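Long-range contacts in uncharacterized protein (Vanderwaltozyma polyspora, PDB 5THE), which probably binds guide RNA through this C-terminal lobe of a budding yeast Argonaute, a protein concerned with selective cleavage of RNA targets: residues L214-V219 / M236-K241; C385-K390 / W455-E460. All blocks are in the same frame, centred on the assembly; numbering follows the deposited sequence.

Interaction 1 (L214-V219 / M236-K241); sequences LNSCVV and MKMNLK. With nucleotides of chain B.
Lys241 NZ donates a 2.7 Å hydrogen bond to the main-chain Asn215 O, meeting the carbonyl at a C=O...N angle of 148° and 17° from its plane. The same ammonium donates to a water, which in turn donates to OP2 of U1 of chain B. The surroundings are those of the 5'-phosphate pocket of an Argonaute MID domain: strand 215-219, at the edge of a parallel sheet, runs almost antiparallel to the C-terminal end of helix 228-241, and the 5'-phosphate of U1 of chain B, probably the guide's first nucleotide, is held between strand and helix. Lys241 spans the gap because its chain is extended beyond CG, carrying CE past Asn215 O at 3.6 Å. At its root, Leu214 slides by in the opposite direction, with CD1 3.6 Å from Lys241 O. Further along the strand, Ser216 OG rests 3.6 Å from Met238 CG; this buried hydroxyl is satisfied by Tyr186 OH. Asn215 CB points away from the helix, and OD1 accepts a hydrogen bond from Lys204 NZ. Cys217 N donates to a second phosphate oxygen, OP1 of U1 of chain B, at 2.7 Å. A direct bond from Lys237, a water-mediated one from Lys241 and the Cys217 N-H would favour a more highly charged phosphate. Lys237 bends at chi2, chi3 and chi4, and its NZ joins OP2 of U1 to OP1 of A3, both of chain B, while also binding the carbonyl of the C-terminal Ile549. Val219 N, at the N-cap position, takes the following phosphate, 3.0 Å from OP2 of A2 of chain B.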
loop_
_atom_site.group_PDB
_atom_site.type_symbol
_atom_site.label_atom_id
_atom_site.label_comp_id
_atom_site.label_asym_id
_atom_site.label_seq_id
_atom_site.Cartn_x
_atom_site.Cartn_y
_atom_site.Cartn_z
ATOM N N LEU A 214 -12.850 13.058 -0.599
ATOM C CA LEU A 214 -12.741 11.642 -0.928
ATOM C C LEU A 214 -13.242 11.394 -2.346
ATOM O O LEU A 214 -14.309 11.873 -2.732
ATOM C CB LEU A 214 -13.551 10.807 0.068
ATOM C CG LEU A 214 -13.089 10.812 1.526
ATOM C CD1 LEU A 214 -13.885 9.764 2.287
ATOM C CD2 LEU A 214 -11.574 10.536 1.641
ATOM N N ASN A 215 -12.480 10.626 -3.120
ATOM C CA ASN A 215 -12.877 10.375 -4.494
ATOM C C ASN A 215 -12.174 9.129 -5.003
ATOM O O ASN A 215 -11.059 8.817 -4.584
ATOM C CB ASN A 215 -12.539 11.570 -5.409
ATOM C CG ASN A 215 -11.037 11.742 -5.615
ATOM O OD1 ASN A 215 -10.496 11.390 -6.670
ATOM N ND2 ASN A 215 -10.350 12.262 -4.593
ATOM N N SER A 216 -12.825 8.450 -5.939
ATOM C CA SER A 216 -12.210 7.396 -6.726
ATOM C C SER A 216 -12.509 7.647 -8.197
ATOM O O SER A 216 -13.540 8.227 -8.553
ATOM C CB SER A 216 -12.728 5.992 -6.332
ATOM O OG SER A 216 -12.536 5.734 -4.951
ATOM N N CYS A 217 -11.600 7.201 -9.044
ATOM C CA CYS A 217 -11.810 7.217 -10.478
ATOM C C CYS A 217 -12.147 5.830 -10.990
ATOM O O CYS A 217 -11.706 4.810 -10.461
ATOM C CB CYS A 217 -10.575 7.720 -11.219
ATOM S SG CYS A 217 -10.220 9.405 -10.823
ATOM N N VAL A 218 -12.864 5.818 -12.094
ATOM C CA VAL A 218 -13.286 4.584 -12.721
ATOM C C VAL A 218 -13.288 4.858 -14.223
ATOM O O VAL A 218 -13.721 5.931 -14.650
ATOM C CB VAL A 218 -14.657 4.218 -12.108
ATOM C CG1 VAL A 218 -15.840 4.596 -12.968
ATOM C CG2 VAL A 218 -14.679 2.846 -11.524
ATOM N N VAL A 219 -12.694 3.961 -15.017
ATOM C CA VAL A 219 -12.758 4.096 -16.472
ATOM C C VAL A 219 -14.120 3.593 -16.926
ATOM O O VAL A 219 -14.528 2.472 -16.587
ATOM C CB VAL A 219 -11.608 3.332 -17.163
ATOM C CG1 VAL A 219 -11.726 3.411 -18.694
ATOM C CG2 VAL A 219 -10.268 3.892 -16.731
ATOM N N MET A 236 -13.585 -1.736 -2.313
ATOM C CA MET A 236 -12.517 -1.991 -1.354
ATOM C C MET A 236 -11.744 -0.713 -1.084
ATOM O O MET A 236 -11.502 -0.340 0.074
ATOM C CB MET A 236 -11.584 -3.085 -1.872
ATOM C CG MET A 236 -12.239 -4.473 -1.910
ATOM S SD MET A 236 -11.099 -5.795 -2.312
ATOM C CE MET A 236 -10.441 -6.266 -0.717
ATOM N N LYS A 237 -11.408 0.002 -2.158
ATOM C CA LYS A 237 -10.640 1.236 -2.043
ATOM C C LYS A 237 -11.460 2.331 -1.385
ATOM O O LYS A 237 -10.956 3.048 -0.518
ATOM C CB LYS A 237 -10.144 1.664 -3.436
ATOM C CG LYS A 237 -9.158 0.659 -4.042
ATOM C CD LYS A 237 -9.408 0.372 -5.532
ATOM C CE LYS A 237 -9.125 1.579 -6.431
ATOM N NZ LYS A 237 -7.701 2.051 -6.408
ATOM N N MET A 238 -12.727 2.472 -1.788
ATOM C CA MET A 238 -13.598 3.469 -1.176
ATOM C C MET A 238 -13.695 3.249 0.322
ATOM O O MET A 238 -13.559 4.191 1.114
ATOM C CB MET A 238 -14.986 3.398 -1.803
ATOM C CG MET A 238 -14.997 3.704 -3.297
ATOM S SD MET A 238 -16.677 3.538 -3.933
ATOM C CE MET A 238 -16.526 4.320 -5.555
ATOM N N ASN A 239 -13.930 1.998 0.723
ATOM C CA ASN A 239 -14.106 1.691 2.136
ATOM C C ASN A 239 -12.875 2.091 2.940
ATOM O O ASN A 239 -13.000 2.664 4.027
ATOM C CB ASN A 239 -14.406 0.201 2.314
ATOM C CG ASN A 239 -14.875 -0.151 3.741
ATOM O OD1 ASN A 239 -14.560 -1.205 4.260
ATOM N ND2 ASN A 239 -15.668 0.702 4.331
ATOM N N LEU A 240 -11.674 1.816 2.409
ATOM C CA LEU A 240 -10.451 2.262 3.080
ATOM C C LEU A 240 -10.416 3.782 3.209
ATOM O O LEU A 240 -10.100 4.314 4.283
ATOM C CB LEU A 240 -9.213 1.755 2.338
ATOM C CG LEU A 240 -9.009 0.230 2.389
ATOM C CD1 LEU A 240 -7.858 -0.197 1.479
ATOM C CD2 LEU A 240 -8.776 -0.256 3.842
ATOM N N LYS A 241 -10.718 4.499 2.113
ATOM C CA LYS A 241 -10.739 5.958 2.150
ATOM C C LYS A 241 -11.760 6.470 3.151
ATOM O O LYS A 241 -11.542 7.507 3.785
ATOM C CB LYS A 241 -11.024 6.516 0.754
ATOM C CG LYS A 241 -9.794 6.450 -0.142
ATOM C CD LYS A 241 -10.157 6.598 -1.593
ATOM C CE LYS A 241 -8.922 6.775 -2.466
ATOM N NZ LYS A 241 -9.310 6.861 -3.921
ATOM O OP3 U B 1 -6.909 6.002 -7.834
ATOM P P U B 1 -8.315 5.721 -8.180
ATOM O OP1 U B 1 -9.156 6.893 -7.834
ATOM O OP2 U B 1 -8.704 4.415 -7.622
ATOM O "O5'" U B 1 -8.402 5.616 -9.753
ATOM C "C5'" U B 1 -8.062 4.418 -10.437
ATOM C "C4'" U B 1 -8.670 4.445 -11.806
ATOM O "O4'" U B 1 -8.095 5.548 -12.570
ATOM C "C3'" U B 1 -8.479 3.187 -12.639
ATOM O "O3'" U B 1 -9.697 2.905 -13.331
ATOM C "C2'" U B 1 -7.377 3.578 -13.627
ATOM O "O2'" U B 1 -7.408 2.878 -14.851
ATOM C "C1'" U B 1 -7.639 5.072 -13.824
ATOM N N1 U B 1 -6.429 5.831 -14.202
ATOM C C2 U B 1 -6.457 6.552 -15.370
ATOM O O2 U B 1 -7.451 6.596 -16.063
ATOM N N3 U B 1 -5.301 7.227 -15.690
ATOM C C4 U B 1 -4.133 7.245 -14.949
ATOM O O4 U B 1 -3.170 7.906 -15.350
ATOM C C5 U B 1 -4.171 6.461 -13.753
ATOM C C6 U B 1 -5.287 5.793 -13.435
ATOM P P A B 2 -10.068 1.391 -13.720
ATOM O OP1 A B 2 -9.005 0.922 -14.644
ATOM O OP2 A B 2 -11.507 1.381 -14.129
ATOM O "O5'" A B 2 -9.922 0.585 -12.356
ATOM C "C5'" A B 2 -10.553 1.042 -11.157
ATOM C "C4'" A B 2 -10.672 -0.070 -10.155
ATOM O "O4'" A B 2 -11.617 -1.048 -10.640
ATOM C "C3'" A B 2 -9.412 -0.882 -9.917
ATOM O "O3'" A B 2 -8.529 -0.252 -9.036
ATOM C "C2'" A B 2 -9.966 -2.199 -9.393
ATOM O "O2'" A B 2 -10.414 -2.044 -8.054
ATOM C "C1'" A B 2 -11.195 -2.351 -10.277
ATOM N N9 A B 2 -10.922 -3.071 -11.536
ATOM C C8 A B 2 -10.465 -2.527 -12.711
ATOM N N7 A B 2 -10.358 -3.381 -13.689
ATOM C C5 A B 2 -10.807 -4.568 -13.119
ATOM C C6 A B 2 -10.936 -5.848 -13.650
ATOM N N6 A B 2 -10.612 -6.106 -14.918
ATOM N N1 A B 2 -11.398 -6.829 -12.828
ATOM C C2 A B 2 -11.707 -6.504 -11.560
ATOM N N3 A B 2 -11.623 -5.317 -10.938
ATOM C C4 A B 2 -11.155 -4.399 -11.790
ATOM P P A B 3 -6.956 -0.466 -9.212
ATOM O OP1 A B 3 -6.384 0.450 -8.178
ATOM O OP2 A B 3 -6.569 -0.325 -10.647
ATOM O "O5'" A B 3 -6.731 -1.987 -8.782
ATOM C "C5'" A B 3 -7.027 -2.400 -7.457
ATOM C "C4'" A B 3 -7.028 -3.898 -7.337
ATOM O "O4'" A B 3 -8.131 -4.479 -8.080
ATOM C "C3'" A B 3 -5.806 -4.605 -7.890
ATOM O "O3'" A B 3 -4.727 -4.542 -6.993
ATOM C "C2'" A B 3 -6.325 -6.016 -8.108
ATOM O "O2'" A B 3 -6.390 -6.716 -6.871
ATOM C "C1'" A B 3 -7.746 -5.732 -8.600
ATOM N N9 A B 3 -7.734 -5.628 -10.058
ATOM C C8 A B 3 -7.346 -4.546 -10.818
ATOM N N7 A B 3 -7.390 -4.789 -12.105
ATOM C C5 A B 3 -7.827 -6.100 -12.179
ATOM C C6 A B 3 -8.062 -6.916 -13.278
ATOM N N6 A B 3 -7.889 -6.477 -14.537
ATOM N N1 A B 3 -8.485 -8.171 -13.015
ATOM C C2 A B 3 -8.640 -8.555 -11.731
ATOM N N3 A B 3 -8.437 -7.875 -10.598
ATOM C C4 A B 3 -8.026 -6.641 -10.919
HETATM O O HOH W 1 -9.407 4.640 -4.965
#

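Interaction 2 (C385-K390 / W455-E460); sequences CIATVK and WCLYDE
Cys385 and Ala387 present their backbone to the strand of Trp455, and most of the buried surface belongs to these three residues. Ala387 and Trp455 form an antiparallel hydrogen-bonded pair: Ala387 N lies 2.7 Å from Trp455 O, and Trp455 N returns a bond to Ala387 O, both donors in the carbonyl planes. Trp455 CG stands anti to its own carbonyl carbon (chi1 -53°), and the indole meets the same Ala387 O at its edge, with CD1 4.0 Å away. Phe351 meets the indole edge-to-face. The pair belongs to the RNase H-like PIWI fold, in which strand 383-389 is flanked by strand 339-344 in parallel and strand 452-459 in antiparallel. Past the non-hydrogen-bonded pair of Ile386 and Cys456, the register shifts by one residue at a classic beta bulge, where Leu457 and Tyr458 both face Cys385. Cys385 O takes a 2.9 Å bond from Leu457 N and a weak one from Tyr458 N, whereas Cys385 N gives its hydrogen to Tyr458 O at 2.6 Å. The thiol of Cys385, anti to the backbone N, brings SG to 4.1 Å from Leu457 CB. Beyond it, Leu457 CD1 touches Ala387 CB at 3.7 Å.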
loop_
_atom_site.group_PDB
_atom_site.type_symbol
_atom_site.label_atom_id
_atom_site.label_comp_id
_atom_site.label_asym_id
_atom_site.label_seq_id
_atom_site.Cartn_x
_atom_site.Cartn_y
_atom_site.Cartn_z
ATOM N N CYS A 385 14.857 -2.289 11.048
ATOM C CA CYS A 385 14.773 -1.845 9.661
ATOM C C CYS A 385 14.888 -3.032 8.702
ATOM O O CYS A 385 15.812 -3.849 8.809
ATOM C CB CYS A 385 15.853 -0.803 9.354
ATOM S SG CYS A 385 15.943 -0.380 7.604
ATOM N N ILE A 386 13.959 -3.114 7.753
ATOM C CA ILE A 386 14.002 -4.142 6.722
ATOM C C ILE A 386 13.923 -3.482 5.356
ATOM O O ILE A 386 12.994 -2.717 5.079
ATOM C CB ILE A 386 12.871 -5.175 6.874
ATOM C CG1 ILE A 386 12.996 -5.884 8.223
ATOM C CG2 ILE A 386 12.927 -6.181 5.706
ATOM C CD1 ILE A 386 11.929 -6.941 8.454
ATOM N N ALA A 387 14.888 -3.787 4.500
ATOM C CA ALA A 387 14.884 -3.278 3.141
ATOM C C ALA A 387 14.356 -4.353 2.202
ATOM O O ALA A 387 14.647 -5.540 2.370
ATOM C CB ALA A 387 16.290 -2.832 2.724
ATOM N N THR A 388 13.583 -3.927 1.213
ATOM C CA THR A 388 13.013 -4.813 0.213
ATOM C C THR A 388 13.508 -4.429 -1.172
ATOM O O THR A 388 13.567 -3.241 -1.519
ATOM C CB THR A 388 11.476 -4.764 0.243
ATOM O OG1 THR A 388 11.035 -3.410 0.065
ATOM C CG2 THR A 388 10.956 -5.290 1.591
ATOM N N VAL A 389 13.873 -5.438 -1.959
ATOM C CA VAL A 389 14.176 -5.268 -3.378
ATOM C C VAL A 389 13.271 -6.244 -4.116
ATOM O O VAL A 389 13.467 -7.465 -4.033
ATOM C CB VAL A 389 15.656 -5.528 -3.698
ATOM C CG1 VAL A 389 15.907 -5.479 -5.203
ATOM C CG2 VAL A 389 16.553 -4.528 -2.964
ATOM N N LYS A 390 12.262 -5.726 -4.817
ATOM C CA LYS A 390 11.292 -6.645 -5.400
ATOM C C LYS A 390 11.538 -6.943 -6.872
ATOM O O LYS A 390 11.000 -7.932 -7.378
ATOM C CB LYS A 390 9.857 -6.138 -5.194
ATOM C CG LYS A 390 9.588 -4.727 -5.613
ATOM C CD LYS A 390 8.115 -4.380 -5.390
ATOM C CE LYS A 390 7.984 -3.060 -4.676
ATOM N NZ LYS A 390 8.911 -2.042 -5.231
ATOM N N TRP A 455 16.232 -7.589 3.294
ATOM C CA TRP A 455 17.394 -7.489 4.162
ATOM C C TRP A 455 16.975 -6.863 5.481
ATOM O O TRP A 455 16.374 -5.790 5.491
ATOM C CB TRP A 455 18.497 -6.649 3.517
ATOM C CG TRP A 455 18.885 -7.085 2.125
ATOM C CD1 TRP A 455 18.123 -7.001 0.976
ATOM C CD2 TRP A 455 20.139 -7.627 1.730
ATOM N NE1 TRP A 455 18.834 -7.475 -0.104
ATOM C CE2 TRP A 455 20.078 -7.860 0.331
ATOM C CE3 TRP A 455 21.315 -7.936 2.417
ATOM C CZ2 TRP A 455 21.144 -8.398 -0.383
ATOM C CZ3 TRP A 455 22.379 -8.472 1.700
ATOM C CH2 TRP A 455 22.285 -8.697 0.313
ATOM N N CYS A 456 17.292 -7.520 6.590
ATOM C CA CYS A 456 17.258 -6.826 7.868
ATOM C C CYS A 456 18.553 -6.026 7.983
ATOM O O CYS A 456 19.637 -6.604 8.116
ATOM C CB CYS A 456 17.105 -7.798 9.031
ATOM S SG CYS A 456 17.070 -6.913 10.631
ATOM N N LEU A 457 18.446 -4.700 7.905
ATOM C CA LEU A 457 19.606 -3.820 7.961
ATOM C C LEU A 457 19.917 -3.351 9.375
ATOM O O LEU A 457 21.050 -2.929 9.648
ATOM C CB LEU A 457 19.375 -2.593 7.075
ATOM C CG LEU A 457 19.071 -2.805 5.583
ATOM C CD1 LEU A 457 18.977 -1.463 4.853
ATOM C CD2 LEU A 457 20.129 -3.673 4.948
ATOM N N TYR A 458 18.944 -3.411 10.281
ATOM C CA TYR A 458 19.130 -2.888 11.626
ATOM C C TYR A 458 18.055 -3.485 12.510
ATOM O O TYR A 458 16.905 -3.586 12.098
ATOM C CB TYR A 458 19.033 -1.363 11.668
ATOM C CG TYR A 458 19.717 -0.747 12.868
ATOM C CD1 TYR A 458 21.098 -0.803 12.992
ATOM C CD2 TYR A 458 18.990 -0.084 13.869
ATOM C CE1 TYR A 458 21.752 -0.224 14.079
ATOM C CE2 TYR A 458 19.642 0.506 14.970
ATOM C CZ TYR A 458 21.028 0.425 15.058
ATOM O OH TYR A 458 21.723 0.983 16.112
ATOM N N ASP A 459 18.420 -3.879 13.721
ATOM C CA ASP A 459 17.436 -4.546 14.557
ATOM C C ASP A 459 17.825 -4.341 16.018
ATOM O O ASP A 459 18.792 -4.941 16.492
ATOM C CB ASP A 459 17.332 -6.030 14.197
ATOM C CG ASP A 459 16.457 -6.780 15.124
ATOM O OD1 ASP A 459 16.825 -7.897 15.521
ATOM O OD2 ASP A 459 15.395 -6.241 15.463
ATOM N N GLU A 460 17.045 -3.532 16.729
ATOM C CA GLU A 460 17.167 -3.437 18.176
ATOM C C GLU A 460 16.108 -4.265 18.883
ATOM O O GLU A 460 15.868 -4.073 20.077
ATOM C CB GLU A 460 17.096 -1.978 18.633
ATOM C CG GLU A 460 17.686 -1.017 17.634
ATOM C CD GLU A 460 17.577 0.424 18.090
ATOM O OE1 GLU A 460 18.464 0.883 18.837
ATOM O OE2 GLU A 460 16.581 1.082 17.747
#

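How the interactions relate
The two contacts come one after the other along the chain and lie on opposite sides of its centre, with their own centres 31 Å apart and their nearest atoms about 17 Å apart, so neither touches the other. Interaction 1 handles the RNA directly, as the first three nucleotides of chain B are held by its strand and helix. Interaction 2 joins two neighbouring strands of the RNase H-like PIWI part and reaches no closer than about 7 Å to the nucleic acid. Interaction 1 thus sits at the 5' end of the RNA, interaction 2 at some distance in the PIWI core. Near the latter, Thr388 and Lys390 bind Asp344 on the adjoining strand.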